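PDB 5ZKX: envelope glycoprotein from Bourbon virus, which probably drives fusion of the viral envelope with a host membrane, as a class III fusion protein related to baculovirus gp64, here in its postfusion form. Local coordinates for residues Gln29-Lys34 and Lys259-Lys264; Thr35-Arg40 and Leu150-Val155; Glu202-Pro207 and Cys236-Asn241; Ser248-Leu253 and Leu268-Trp273. All coordinates share one frame; numbering follows the deposited sequence.

Contact 1: Gln29-Lys34 and Lys259-Lys264; sequences QIKVTK and KNEKQK
T33 and E261 meet with their side chains at about a right angle. T33 OG1 donates a hydrogen bond to E261 OE1 at 2.6 Å. E261 OE1 accepts with its anti lone pair, the one facing away from OE2. The hydroxyl gets there because OG1 stands anti to the carbonyl carbon (chi1 -78°). E261 is poorly ordered, so its exact pose is less certain. Its OE2 lies against the extended chain of K31, 3.4 Å from K31 CD, and the two side chains cross obliquely. K31 NZ ends 4.2 Å from E261 OE2, which is beyond a salt bridge, though the opposite charges may still attract weakly. The backbones form one antiparallel hydrogen-bonded pair. T33 N donates to K259 O at 2.8 Å, and K259 N donates back to T33 O at 3.0 Å. K259 O also receives a CA-H...O contact from V32 CA at 3.2 Å. V32 turns to the other face of the sheet from T33, the face that N260 shares, and F245 of strand 241-245 touches both. K259 starts on the T33 face but leads away, and its NZ bonds to N266 O. The chain from E261 onward is loop. Strand 26-36 runs between strands 256-260 and 200-210 of a seven-stranded mixed sheet, antiparallel to both.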
loop_
_atom_site.group_PDB
_atom_site.type_symbol
_atom_site.label_atom_id
_atom_site.label_comp_id
_atom_site.label_asym_id
_atom_site.label_seq_id
_atom_site.Cartn_x
_atom_site.Cartn_y
_atom_site.Cartn_z
ATOM N N GLN A 29 -21.460 7.573 -19.919
ATOM C CA GLN A 29 -20.302 8.240 -20.502
ATOM C C GLN A 29 -20.480 9.719 -20.180
ATOM O O GLN A 29 -21.304 10.402 -20.797
ATOM C CB GLN A 29 -20.207 7.991 -22.003
ATOM C CG GLN A 29 -19.958 6.547 -22.377
ATOM C CD GLN A 29 -18.490 6.183 -22.343
ATOM O OE1 GLN A 29 -17.625 7.053 -22.246
ATOM N NE2 GLN A 29 -18.199 4.890 -22.422
ATOM N N ILE A 30 -19.723 10.203 -19.202
ATOM C CA ILE A 30 -19.892 11.559 -18.693
ATOM C C ILE A 30 -18.917 12.486 -19.409
ATOM O O ILE A 30 -17.701 12.269 -19.383
ATOM C CB ILE A 30 -19.694 11.604 -17.172
ATOM C CG1 ILE A 30 -20.780 10.773 -16.484
ATOM C CG2 ILE A 30 -19.719 13.040 -16.674
ATOM C CD1 ILE A 30 -20.818 10.928 -14.983
ATOM N N LYS A 31 -19.456 13.519 -20.050
ATOM C CA LYS A 31 -18.649 14.477 -20.794
ATOM C C LYS A 31 -18.063 15.502 -19.831
ATOM O O LYS A 31 -18.805 16.194 -19.126
ATOM C CB LYS A 31 -19.503 15.157 -21.862
ATOM C CG LYS A 31 -18.730 15.934 -22.906
ATOM C CD LYS A 31 -19.689 16.668 -23.823
ATOM C CE LYS A 31 -18.975 17.278 -25.017
ATOM N NZ LYS A 31 -19.920 18.039 -25.883
ATOM N N VAL A 32 -16.733 15.596 -19.794
ATOM C CA VAL A 32 -16.032 16.434 -18.831
ATOM C C VAL A 32 -14.939 17.222 -19.541
ATOM O O VAL A 32 -14.445 16.835 -20.604
ATOM C CB VAL A 32 -15.415 15.610 -17.675
ATOM C CG1 VAL A 32 -16.486 14.855 -16.908
ATOM C CG2 VAL A 32 -14.360 14.648 -18.209
ATOM N N THR A 33 -14.570 18.344 -18.935
ATOM C CA THR A 33 -13.323 19.022 -19.258
ATOM C C THR A 33 -12.264 18.541 -18.272
ATOM O O THR A 33 -12.462 18.617 -17.055
ATOM C CB THR A 33 -13.485 20.539 -19.198
ATOM O OG1 THR A 33 -14.142 20.995 -20.388
ATOM C CG2 THR A 33 -12.129 21.218 -19.092
ATOM N N LYS A 34 -11.156 18.027 -18.793
ATOM C CA LYS A 34 -10.116 17.414 -17.980
ATOM C C LYS A 34 -8.880 18.303 -18.008
ATOM O O LYS A 34 -8.314 18.550 -19.079
ATOM C CB LYS A 34 -9.792 16.008 -18.483
ATOM C CG LYS A 34 -8.743 15.274 -17.672
ATOM C CD LYS A 34 -8.284 14.027 -18.400
ATOM C CE LYS A 34 -7.067 13.409 -17.741
ATOM N NZ LYS A 34 -6.660 12.147 -18.422
ATOM N N LYS A 259 -14.100 18.409 -14.598
ATOM C CA LYS A 259 -15.255 19.280 -14.455
ATOM C C LYS A 259 -16.322 18.872 -15.455
ATOM O O LYS A 259 -16.056 18.778 -16.658
ATOM C CB LYS A 259 -14.890 20.751 -14.654
ATOM C CG LYS A 259 -15.969 21.699 -14.152
ATOM C CD LYS A 259 -15.580 23.145 -14.357
ATOM C CE LYS A 259 -16.334 24.048 -13.405
ATOM N NZ LYS A 259 -16.354 25.458 -13.877
ATOM N N ASN A 260 -17.521 18.631 -14.952
ATOM C CA ASN A 260 -18.649 18.314 -15.807
ATOM C C ASN A 260 -19.119 19.577 -16.512
ATOM O O ASN A 260 -19.525 20.542 -15.856
ATOM C CB ASN A 260 -19.775 17.711 -14.971
ATOM C CG ASN A 260 -20.864 17.092 -15.813
ATOM O OD1 ASN A 260 -20.651 16.753 -16.974
ATOM N ND2 ASN A 260 -22.046 16.943 -15.231
ATOM N N GLU A 261 -19.047 19.589 -17.841
ATOM C CA GLU A 261 -19.838 20.556 -18.584
ATOM C C GLU A 261 -21.298 20.377 -18.187
ATOM O O GLU A 261 -21.691 19.318 -17.690
ATOM C CB GLU A 261 -19.632 20.375 -20.086
ATOM C CG GLU A 261 -18.330 20.984 -20.588
ATOM C CD GLU A 261 -17.570 20.065 -21.520
ATOM O OE1 GLU A 261 -16.323 20.139 -21.543
ATOM O OE2 GLU A 261 -18.219 19.270 -22.228
ATOM N N LYS A 262 -22.115 21.412 -18.415
ATOM C CA LYS A 262 -23.332 21.530 -17.617
ATOM C C LYS A 262 -22.897 21.686 -16.165
ATOM O O LYS A 262 -22.922 20.709 -15.410
ATOM C CB LYS A 262 -24.290 20.338 -17.780
ATOM C CG LYS A 262 -24.939 20.211 -19.146
ATOM C CD LYS A 262 -25.984 21.288 -19.356
ATOM C CE LYS A 262 -25.614 22.175 -20.529
ATOM N NZ LYS A 262 -26.488 23.378 -20.612
ATOM N N GLN A 263 -22.524 22.917 -15.779
ATOM C CA GLN A 263 -21.508 23.315 -14.798
ATOM C C GLN A 263 -20.168 23.615 -15.453
ATOM O O GLN A 263 -19.152 23.729 -14.761
ATOM C CB GLN A 263 -21.292 22.260 -13.710
ATOM C CG GLN A 263 -22.172 22.433 -12.492
ATOM C CD GLN A 263 -23.303 21.431 -12.456
ATOM O OE1 GLN A 263 -23.100 20.238 -12.688
ATOM N NE2 GLN A 263 -24.507 21.911 -12.167
ATOM N N LYS A 264 -20.150 23.761 -16.779
ATOM C CA LYS A 264 -19.003 24.393 -17.421
ATOM C C LYS A 264 -18.983 25.895 -17.153
ATOM O O LYS A 264 -17.928 26.466 -16.855
ATOM C CB LYS A 264 -19.018 24.124 -18.926
ATOM C CG LYS A 264 -18.054 25.005 -19.710
ATOM C CD LYS A 264 -17.867 24.515 -21.137
ATOM C CE LYS A 264 -16.867 25.381 -21.886
ATOM N NZ LYS A 264 -16.406 24.743 -23.152
#

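Contact 2: Thr35-Arg40 and Leu150-Val155; sequences TTVQDR and LEVRLV
V152 and L154 both point toward V37 across a roughly antiparallel pair of segments that share no hydrogen bond. L154 belongs to strand 153-155, an outer strand of a three-stranded antiparallel sheet. V37 lies in the loop that follows strand 26-36. The contact is mostly apolar packing of V37 against the start of the small sheet and the residue before it. V152 comes first, just ahead of the strand. Its CG1 stands anti to the backbone N (chi1 157°) and touches V37 CG2 at 3.7 Å. V152 O lies 3.3 Å from the same methyl, V37 CG2. A163 of strand 162-166 packs on V37 and V152 alike, and Y192 adds to the cover of V152. R153 CB points away from the loop, while the R153 backbone bonds to V164 within the small sheet. L154 then comes back toward the loop. L154 and V37 reach for each other tip to tip, with L154 CD2 3.6 Å from V37 CG1. L154 CG sits 3.7 Å from V37 CG2, so both valine methyls meet the leucine. The other leucine branch reaches further back along the chain, to the end of strand 26-36. There L154 CD1 rests 3.3 Å from the carbonyl oxygen T35 O.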
loop_
_atom_site.group_PDB
_atom_site.type_symbol
_atom_site.label_atom_id
_atom_site.label_comp_id
_atom_site.label_asym_id
_atom_site.label_seq_id
_atom_site.Cartn_x
_atom_site.Cartn_y
_atom_site.Cartn_z
ATOM N N THR A 35 -8.471 18.783 -16.837
ATOM C CA THR A 35 -7.338 19.690 -16.703
ATOM C C THR A 35 -6.127 18.932 -16.178
ATOM O O THR A 35 -6.215 18.254 -15.151
ATOM C CB THR A 35 -7.681 20.843 -15.758
ATOM O OG1 THR A 35 -8.965 21.377 -16.102
ATOM C CG2 THR A 35 -6.632 21.942 -15.850
ATOM N N THR A 36 -5.000 19.049 -16.880
ATOM C CA THR A 36 -3.756 18.414 -16.471
ATOM C C THR A 36 -2.620 19.431 -16.499
ATOM O O THR A 36 -2.723 20.497 -17.110
ATOM C CB THR A 36 -3.402 17.211 -17.365
ATOM O OG1 THR A 36 -3.354 17.619 -18.737
ATOM C CG2 THR A 36 -4.436 16.107 -17.207
ATOM N N VAL A 37 -1.536 19.092 -15.805
ATOM C CA VAL A 37 -0.344 19.933 -15.747
ATOM C C VAL A 37 0.883 19.096 -16.080
ATOM O O VAL A 37 1.980 19.346 -15.569
ATOM C CB VAL A 37 -0.206 20.604 -14.370
ATOM C CG1 VAL A 37 -1.139 21.791 -14.280
ATOM C CG2 VAL A 37 -0.512 19.610 -13.261
ATOM N N GLN A 38 0.700 18.086 -16.924
ATOM C CA GLN A 38 1.762 17.128 -17.200
ATOM C C GLN A 38 2.913 17.773 -17.966
ATOM O O GLN A 38 2.708 18.589 -18.869
ATOM C CB GLN A 38 1.197 15.945 -17.983
ATOM C CG GLN A 38 2.197 14.854 -18.288
ATOM C CD GLN A 38 1.880 14.140 -19.583
ATOM O OE1 GLN A 38 2.772 13.829 -20.369
ATOM N NE2 GLN A 38 0.598 13.882 -19.817
ATOM N N ASP A 39 4.134 17.398 -17.589
ATOM C CA ASP A 39 5.347 17.847 -18.264
ATOM C C ASP A 39 6.372 16.730 -18.158
ATOM O O ASP A 39 6.708 16.307 -17.047
ATOM C CB ASP A 39 5.884 19.138 -17.642
ATOM C CG ASP A 39 7.054 19.713 -18.412
ATOM O OD1 ASP A 39 6.822 20.334 -19.472
ATOM O OD2 ASP A 39 8.207 19.538 -17.961
ATOM N N ARG A 40 6.867 16.255 -19.298
ATOM C CA ARG A 40 7.691 15.055 -19.356
ATOM C C ARG A 40 9.165 15.400 -19.514
ATOM O O ARG A 40 9.528 16.294 -20.283
ATOM C CB ARG A 40 7.256 14.157 -20.515
ATOM C CG ARG A 40 5.898 13.515 -20.330
ATOM C CD ARG A 40 5.848 12.140 -20.976
ATOM N NE ARG A 40 4.694 11.369 -20.521
ATOM C CZ ARG A 40 3.618 11.125 -21.264
ATOM N NH1 ARG A 40 3.544 11.595 -22.503
ATOM N NH2 ARG A 40 2.616 10.415 -20.766
ATOM N N LEU A 150 10.129 16.439 -12.160
ATOM C CA LEU A 150 9.211 16.866 -11.111
ATOM C C LEU A 150 7.773 16.696 -11.582
ATOM O O LEU A 150 7.417 17.136 -12.680
ATOM C CB LEU A 150 9.463 18.320 -10.705
ATOM C CG LEU A 150 8.548 18.815 -9.579
ATOM C CD1 LEU A 150 8.779 18.013 -8.308
ATOM C CD2 LEU A 150 8.731 20.304 -9.326
ATOM N N GLU A 151 6.953 16.062 -10.747
ATOM C CA GLU A 151 5.536 15.858 -11.027
ATOM C C GLU A 151 4.754 16.964 -10.328
ATOM O O GLU A 151 4.720 17.026 -9.095
ATOM C CB GLU A 151 5.081 14.476 -10.564
ATOM C CG GLU A 151 3.955 13.876 -11.395
ATOM C CD GLU A 151 4.430 13.385 -12.747
ATOM O OE1 GLU A 151 5.075 12.317 -12.804
ATOM O OE2 GLU A 151 4.160 14.069 -13.755
ATOM N N VAL A 152 4.137 17.836 -11.113
ATOM C CA VAL A 152 3.377 18.966 -10.596
ATOM C C VAL A 152 1.928 18.537 -10.404
ATOM O O VAL A 152 1.369 17.799 -11.226
ATOM C CB VAL A 152 3.499 20.175 -11.544
ATOM C CG1 VAL A 152 2.329 21.132 -11.377
ATOM C CG2 VAL A 152 4.811 20.897 -11.293
ATOM N N ARG A 153 1.323 18.984 -9.305
ATOM C CA ARG A 153 -0.033 18.604 -8.937
ATOM C C ARG A 153 -0.977 19.795 -9.076
ATOM O O ARG A 153 -0.564 20.926 -9.343
ATOM C CB ARG A 153 -0.075 18.051 -7.507
ATOM C CG ARG A 153 0.243 16.560 -7.383
ATOM C CD ARG A 153 1.646 16.253 -7.845
ATOM N NE ARG A 153 2.272 15.182 -7.079
ATOM C CZ ARG A 153 2.293 13.910 -7.455
ATOM N NH1 ARG A 153 1.717 13.542 -8.592
ATOM N NH2 ARG A 153 2.894 13.004 -6.695
ATOM N N LEU A 154 -2.266 19.523 -8.882
ATOM C CA LEU A 154 -3.317 20.520 -9.042
ATOM C C LEU A 154 -4.089 20.678 -7.740
ATOM O O LEU A 154 -4.542 19.688 -7.156
ATOM C CB LEU A 154 -4.266 20.130 -10.179
ATOM C CG LEU A 154 -3.755 20.381 -11.600
ATOM C CD1 LEU A 154 -4.464 19.484 -12.602
ATOM C CD2 LEU A 154 -3.920 21.841 -11.980
ATOM N N VAL A 155 -4.234 21.924 -7.287
ATOM C CA VAL A 155 -5.067 22.237 -6.129
ATOM C C VAL A 155 -6.116 23.255 -6.547
ATOM O O VAL A 155 -6.156 23.674 -7.707
ATOM C CB VAL A 155 -4.233 22.760 -4.948
ATOM C CG1 VAL A 155 -3.363 21.651 -4.384
ATOM C CG2 VAL A 155 -3.396 23.952 -5.380
#

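Contact 3: Glu202-Pro207 and Cys236-Asn241; sequences ETKFIP and CKDGDN
K204 and D238 form a salt bridge, with K204 NZ 2.6 Å from D238 OD1. The ammonium meets the oxygen on its syn side, 20° out of the carboxylate plane. K204 is straight as far as CD, and a bend there (chi3 -61°) sets CE within reach of the aspartate. D238 OD2 has partners of its own, K34 NZ and Y258 OH. Two lysines and a tyrosine thus satisfy this buried carboxylate, which would probably favour its ionised form. The backbones are bonded more thinly. K237 N donates to P207 O at 3.0 Å, but the angle at the hydrogen is only 134° and the bond is weak. C236 CA adds a CA-H...O contact to P207 O at 3.4 Å. Nearby, P207 CD packs 3.2 Å from K237 O. Strand 234-238 is the first arm of a beta hairpin with strand 241-245, closed by a type II' turn from D238 to N241. Within it D238 N donates to N241 O at 2.8 Å, and N241 N to D238 O at 2.9 Å. G239 takes the positive phi that such a turn needs at its second residue. K237 NZ folds back to G239 O at 2.9 Å, in the carbonyl plane and on a lone pair. Between the polar groups, I206 CD1 packs on C236 CB at 3.8 Å. C236 is disulfide-bonded to C208, the residue after P207. D240 O accepts from N289 ND2 of the second subunit, whose Y296 packs on P207 and K237.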
loop_
_atom_site.group_PDB
_atom_site.type_symbol
_atom_site.label_atom_id
_atom_site.label_comp_id
_atom_site.label_asym_id
_atom_site.label_seq_id
_atom_site.Cartn_x
_atom_site.Cartn_y
_atom_site.Cartn_z
ATOM N N GLU A 202 -8.582 19.282 -21.883
ATOM C CA GLU A 202 -9.138 18.516 -22.984
ATOM C C GLU A 202 -10.568 18.122 -22.647
ATOM O O GLU A 202 -10.917 17.925 -21.480
ATOM C CB GLU A 202 -8.302 17.262 -23.285
ATOM C CG GLU A 202 -8.206 16.285 -22.124
ATOM C CD GLU A 202 -7.578 14.962 -22.521
ATOM O OE1 GLU A 202 -7.052 14.866 -23.651
ATOM O OE2 GLU A 202 -7.613 14.017 -21.704
ATOM N N THR A 203 -11.398 18.033 -23.681
ATOM C CA THR A 203 -12.754 17.524 -23.539
ATOM C C THR A 203 -12.763 16.035 -23.851
ATOM O O THR A 203 -12.241 15.609 -24.885
ATOM C CB THR A 203 -13.715 18.265 -24.468
ATOM O OG1 THR A 203 -13.533 19.676 -24.310
ATOM C CG2 THR A 203 -15.159 17.903 -24.141
ATOM N N LYS A 204 -13.343 15.246 -22.954
ATOM C CA LYS A 204 -13.402 13.808 -23.164
ATOM C C LYS A 204 -14.579 13.243 -22.384
ATOM O O LYS A 204 -15.159 13.909 -21.523
ATOM C CB LYS A 204 -12.089 13.132 -22.754
ATOM C CG LYS A 204 -11.819 13.143 -21.258
ATOM C CD LYS A 204 -10.501 12.467 -20.935
ATOM C CE LYS A 204 -10.504 11.012 -21.378
ATOM N NZ LYS A 204 -9.247 10.305 -20.997
ATOM N N PHE A 205 -14.935 12.004 -22.717
ATOM C CA PHE A 205 -15.945 11.240 -21.997
ATOM C C PHE A 205 -15.244 10.234 -21.099
ATOM O O PHE A 205 -14.338 9.525 -21.548
ATOM C CB PHE A 205 -16.881 10.499 -22.958
ATOM C CG PHE A 205 -17.619 11.393 -23.907
ATOM C CD1 PHE A 205 -17.056 11.756 -25.120
ATOM C CD2 PHE A 205 -18.883 11.862 -23.593
ATOM C CE1 PHE A 205 -17.738 12.580 -25.996
ATOM C CE2 PHE A 205 -19.570 12.683 -24.464
ATOM C CZ PHE A 205 -18.998 13.043 -25.667
ATOM N N ILE A 206 -15.660 10.169 -19.840
ATOM C CA ILE A 206 -15.122 9.157 -18.936
ATOM C C ILE A 206 -16.237 8.178 -18.582
ATOM O O ILE A 206 -17.392 8.588 -18.406
ATOM C CB ILE A 206 -14.495 9.792 -17.682
ATOM C CG1 ILE A 206 -15.551 10.510 -16.840
ATOM C CG2 ILE A 206 -13.376 10.750 -18.069
ATOM C CD1 ILE A 206 -15.085 10.847 -15.453
ATOM N N PRO A 207 -15.949 6.882 -18.496
ATOM C CA PRO A 207 -16.995 5.918 -18.139
ATOM C C PRO A 207 -17.257 5.907 -16.641
ATOM O O PRO A 207 -16.339 6.013 -15.825
ATOM C CB PRO A 207 -16.413 4.582 -18.614
ATOM C CG PRO A 207 -14.929 4.781 -18.534
ATOM C CD PRO A 207 -14.687 6.223 -18.878
ATOM N N CYS A 236 -16.302 6.349 -11.223
ATOM C CA CYS A 236 -15.802 6.599 -12.563
ATOM C C CYS A 236 -14.413 6.007 -12.758
ATOM O O CYS A 236 -13.793 5.464 -11.840
ATOM C CB CYS A 236 -15.786 8.102 -12.854
ATOM S SG CYS A 236 -17.425 8.847 -12.816
ATOM N N LYS A 237 -13.939 6.124 -13.994
ATOM C CA LYS A 237 -12.641 5.620 -14.401
ATOM C C LYS A 237 -12.122 6.505 -15.524
ATOM O O LYS A 237 -12.894 6.955 -16.374
ATOM C CB LYS A 237 -12.735 4.158 -14.855
ATOM C CG LYS A 237 -11.567 3.664 -15.688
ATOM C CD LYS A 237 -11.704 2.182 -15.989
ATOM C CE LYS A 237 -11.172 1.834 -17.368
ATOM N NZ LYS A 237 -10.001 2.664 -17.758
ATOM N N ASP A 238 -10.819 6.777 -15.503
ATOM C CA ASP A 238 -10.180 7.504 -16.597
ATOM C C ASP A 238 -8.763 6.956 -16.729
ATOM O O ASP A 238 -7.869 7.356 -15.976
ATOM C CB ASP A 238 -10.174 9.005 -16.351
ATOM C CG ASP A 238 -9.470 9.766 -17.454
ATOM O OD1 ASP A 238 -9.433 9.264 -18.594
ATOM O OD2 ASP A 238 -8.943 10.862 -17.184
ATOM N N GLY A 239 -8.571 6.056 -17.681
ATOM C CA GLY A 239 -7.277 5.418 -17.823
ATOM C C GLY A 239 -6.991 4.575 -16.599
ATOM O O GLY A 239 -7.699 3.607 -16.304
ATOM N N ASP A 240 -5.945 4.941 -15.864
ATOM C CA ASP A 240 -5.590 4.262 -14.628
ATOM C C ASP A 240 -6.040 5.033 -13.394
ATOM O O ASP A 240 -5.622 4.701 -12.282
ATOM C CB ASP A 240 -4.082 4.012 -14.579
ATOM C CG ASP A 240 -3.272 5.264 -14.860
ATOM O OD1 ASP A 240 -3.876 6.332 -15.087
ATOM O OD2 ASP A 240 -2.025 5.177 -14.854
ATOM N N ASN A 241 -6.877 6.054 -13.570
ATOM C CA ASN A 241 -7.444 6.830 -12.475
ATOM C C ASN A 241 -8.850 6.335 -12.167
ATOM O O ASN A 241 -9.663 6.155 -13.079
ATOM C CB ASN A 241 -7.497 8.318 -12.824
ATOM C CG ASN A 241 -6.137 8.980 -12.785
ATOM O OD1 ASN A 241 -5.170 8.408 -12.289
ATOM N ND2 ASN A 241 -6.062 10.202 -13.301
#

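Contact 4: Ser248-Leu253 and Leu268-Trp273; sequences SGFICL and LHPGMW
C252 N donates to G271 O at 2.7 Å, with the donor in the carbonyl plane. This bond belongs to a short parallel strand pair, 250-252 with 271-272, at one edge of a mixed sheet. G271 grips the neighbouring strand with both of its backbone polar atoms. Its N donates to F250 O at 2.9 Å, from 35° above the carbonyl plane. The pairing frays beyond it, where the bond from W273 N to C252 O is weak. Next to this ladder, F250 and P270 lie side by side and point the same way. P270 CB sits over the centre of the F250 ring, 3.3 Å from the centroid and 5° off the normal, a close CH-pi contact. F250 CG is anti to the backbone N (chi1 -164°), which starts the ring off beside the proline. L268 O lies at the ring edge, near its plane, 3.3 Å from F250 CE1. K259 makes a cation-pi contact with the same ring. C252 points to the face of the sheet that carries M272. Its SG touches P270 CG at 3.9 Å, and it is tied by a disulfide to C257. M272 bends at chi2 and chi3, and its CE ends 3.5 Å from C252 CB. W273 NE1 is satisfied by L154 O. The face of its indole lies against L253 C, while at the ring edge C252 O comes 3.1 Å from W273 CD1.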
loop_
_atom_site.group_PDB
_atom_site.type_symbol
_atom_site.label_atom_id
_atom_site.label_comp_id
_atom_site.label_asym_id
_atom_site.label_seq_id
_atom_site.Cartn_x
_atom_site.Cartn_y
_atom_site.Cartn_z
ATOM N N SER A 248 -21.495 18.028 -7.430
ATOM C CA SER A 248 -21.519 19.197 -8.299
ATOM C C SER A 248 -20.765 19.000 -9.610
ATOM O O SER A 248 -20.622 19.961 -10.372
ATOM C CB SER A 248 -20.951 20.402 -7.552
ATOM O OG SER A 248 -19.806 20.026 -6.805
ATOM N N GLY A 249 -20.286 17.793 -9.895
ATOM C CA GLY A 249 -19.591 17.545 -11.142
ATOM C C GLY A 249 -18.307 18.335 -11.293
ATOM O O GLY A 249 -18.048 18.924 -12.347
ATOM N N PHE A 250 -17.500 18.362 -10.236
ATOM C CA PHE A 250 -16.206 19.038 -10.264
ATOM C C PHE A 250 -15.340 18.418 -9.181
ATOM O O PHE A 250 -15.681 18.504 -7.998
ATOM C CB PHE A 250 -16.368 20.543 -10.042
ATOM C CG PHE A 250 -15.158 21.353 -10.421
ATOM C CD1 PHE A 250 -15.085 22.697 -10.103
ATOM C CD2 PHE A 250 -14.097 20.774 -11.096
ATOM C CE1 PHE A 250 -13.977 23.453 -10.444
ATOM C CE2 PHE A 250 -12.983 21.522 -11.444
ATOM C CZ PHE A 250 -12.924 22.865 -11.117
ATOM N N ILE A 251 -14.239 17.785 -9.579
ATOM C CA ILE A 251 -13.338 17.138 -8.633
ATOM C C ILE A 251 -11.916 17.278 -9.154
ATOM O O ILE A 251 -11.675 17.268 -10.365
ATOM C CB ILE A 251 -13.712 15.653 -8.400
ATOM C CG1 ILE A 251 -12.868 15.050 -7.273
ATOM C CG2 ILE A 251 -13.569 14.843 -9.687
ATOM C CD1 ILE A 251 -13.122 13.579 -7.032
ATOM N N CYS A 252 -10.969 17.426 -8.229
ATOM C CA CYS A 252 -9.554 17.525 -8.559
ATOM C C CYS A 252 -8.806 16.383 -7.891
ATOM O O CYS A 252 -8.870 16.223 -6.667
ATOM C CB CYS A 252 -8.973 18.870 -8.121
ATOM S SG CYS A 252 -9.264 20.223 -9.274
ATOM N N LEU A 253 -8.115 15.592 -8.695
ATOM C CA LEU A 253 -7.148 14.614 -8.221
ATOM C C LEU A 253 -5.757 15.229 -8.244
ATOM O O LEU A 253 -5.562 16.332 -8.760
ATOM C CB LEU A 253 -7.218 13.362 -9.093
ATOM C CG LEU A 253 -8.576 12.674 -9.231
ATOM C CD1 LEU A 253 -8.448 11.411 -10.069
ATOM C CD2 LEU A 253 -9.159 12.361 -7.868
ATOM N N LEU A 268 -17.552 26.888 -9.262
ATOM C CA LEU A 268 -17.683 25.937 -8.169
ATOM C C LEU A 268 -16.316 25.638 -7.579
ATOM O O LEU A 268 -15.324 25.549 -8.307
ATOM C CB LEU A 268 -18.323 24.620 -8.635
ATOM C CG LEU A 268 -19.568 24.672 -9.521
ATOM C CD1 LEU A 268 -19.214 24.312 -10.952
ATOM C CD2 LEU A 268 -20.639 23.739 -8.981
ATOM N N HIS A 269 -16.271 25.485 -6.267
ATOM C CA HIS A 269 -15.112 24.872 -5.637
ATOM C C HIS A 269 -15.121 23.385 -5.965
ATOM O O HIS A 269 -16.123 22.711 -5.693
ATOM C CB HIS A 269 -15.135 25.084 -4.123
ATOM C CG HIS A 269 -15.073 26.522 -3.712
ATOM N ND1 HIS A 269 -14.724 27.531 -4.582
ATOM C CD2 HIS A 269 -15.309 27.118 -2.520
ATOM C CE1 HIS A 269 -14.750 28.688 -3.945
ATOM N NE2 HIS A 269 -15.102 28.465 -2.692
ATOM N N PRO A 270 -14.065 22.835 -6.556
ATOM C CA PRO A 270 -14.054 21.401 -6.846
ATOM C C PRO A 270 -13.820 20.587 -5.587
ATOM O O PRO A 270 -13.371 21.091 -4.557
ATOM C CB PRO A 270 -12.886 21.246 -7.823
ATOM C CG PRO A 270 -11.961 22.328 -7.439
ATOM C CD PRO A 270 -12.816 23.487 -6.989
ATOM N N GLY A 271 -14.144 19.303 -5.684
ATOM C CA GLY A 271 -13.750 18.365 -4.656
ATOM C C GLY A 271 -12.241 18.264 -4.634
ATOM O O GLY A 271 -11.607 18.172 -5.688
ATOM N N MET A 272 -11.651 18.293 -3.447
ATOM C CA MET A 272 -10.206 18.356 -3.300
ATOM C C MET A 272 -9.675 17.040 -2.754
ATOM O O MET A 272 -10.234 16.485 -1.804
ATOM C CB MET A 272 -9.807 19.505 -2.376
ATOM C CG MET A 272 -8.399 20.000 -2.604
ATOM S SD MET A 272 -8.292 20.913 -4.145
ATOM C CE MET A 272 -7.341 19.781 -5.117
ATOM N N TRP A 273 -8.596 16.549 -3.353
ATOM C CA TRP A 273 -7.891 15.413 -2.785
ATOM C C TRP A 273 -7.138 15.844 -1.534
ATOM O O TRP A 273 -6.688 16.987 -1.413
ATOM C CB TRP A 273 -6.919 14.819 -3.803
ATOM C CG TRP A 273 -5.936 15.815 -4.344
ATOM C CD1 TRP A 273 -6.188 16.801 -5.245
ATOM C CD2 TRP A 273 -4.544 15.909 -4.025
ATOM N NE1 TRP A 273 -5.044 17.518 -5.501
ATOM C CE2 TRP A 273 -4.018 16.987 -4.765
ATOM C CE3 TRP A 273 -3.691 15.190 -3.182
ATOM C CZ2 TRP A 273 -2.679 17.360 -4.691
ATOM C CZ3 TRP A 273 -2.360 15.564 -3.110
ATOM C CH2 TRP A 273 -1.868 16.638 -3.859
#

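In the fold
Contacts 1, 3 and 4 belong to one mixed sheet. Contacts 1 and 3 touch through backbone bonds of strands 26-36 and 200-210, with centres about 10 Å apart. Strand 256-260 of contact 1 pairs with strand 250-252 of contact 4. Contact 2 takes over where strand 26-36 ends, and joins the small sheet to it. Contact 1 is a surface contact; the other three are partly buried. Their chemistry differs accordingly. Contact 1 has an exposed lysine and a poorly ordered glutamate, contact 3 a salt bridge to a buried aspartate. Contact 2 has mainly apolar packing and no hydrogen bond. Contact 4 mixes backbone bonds with aromatic packing. Contacts 3 and 4 also reach the second subunit; contacts 1 and 2 touch no other chain.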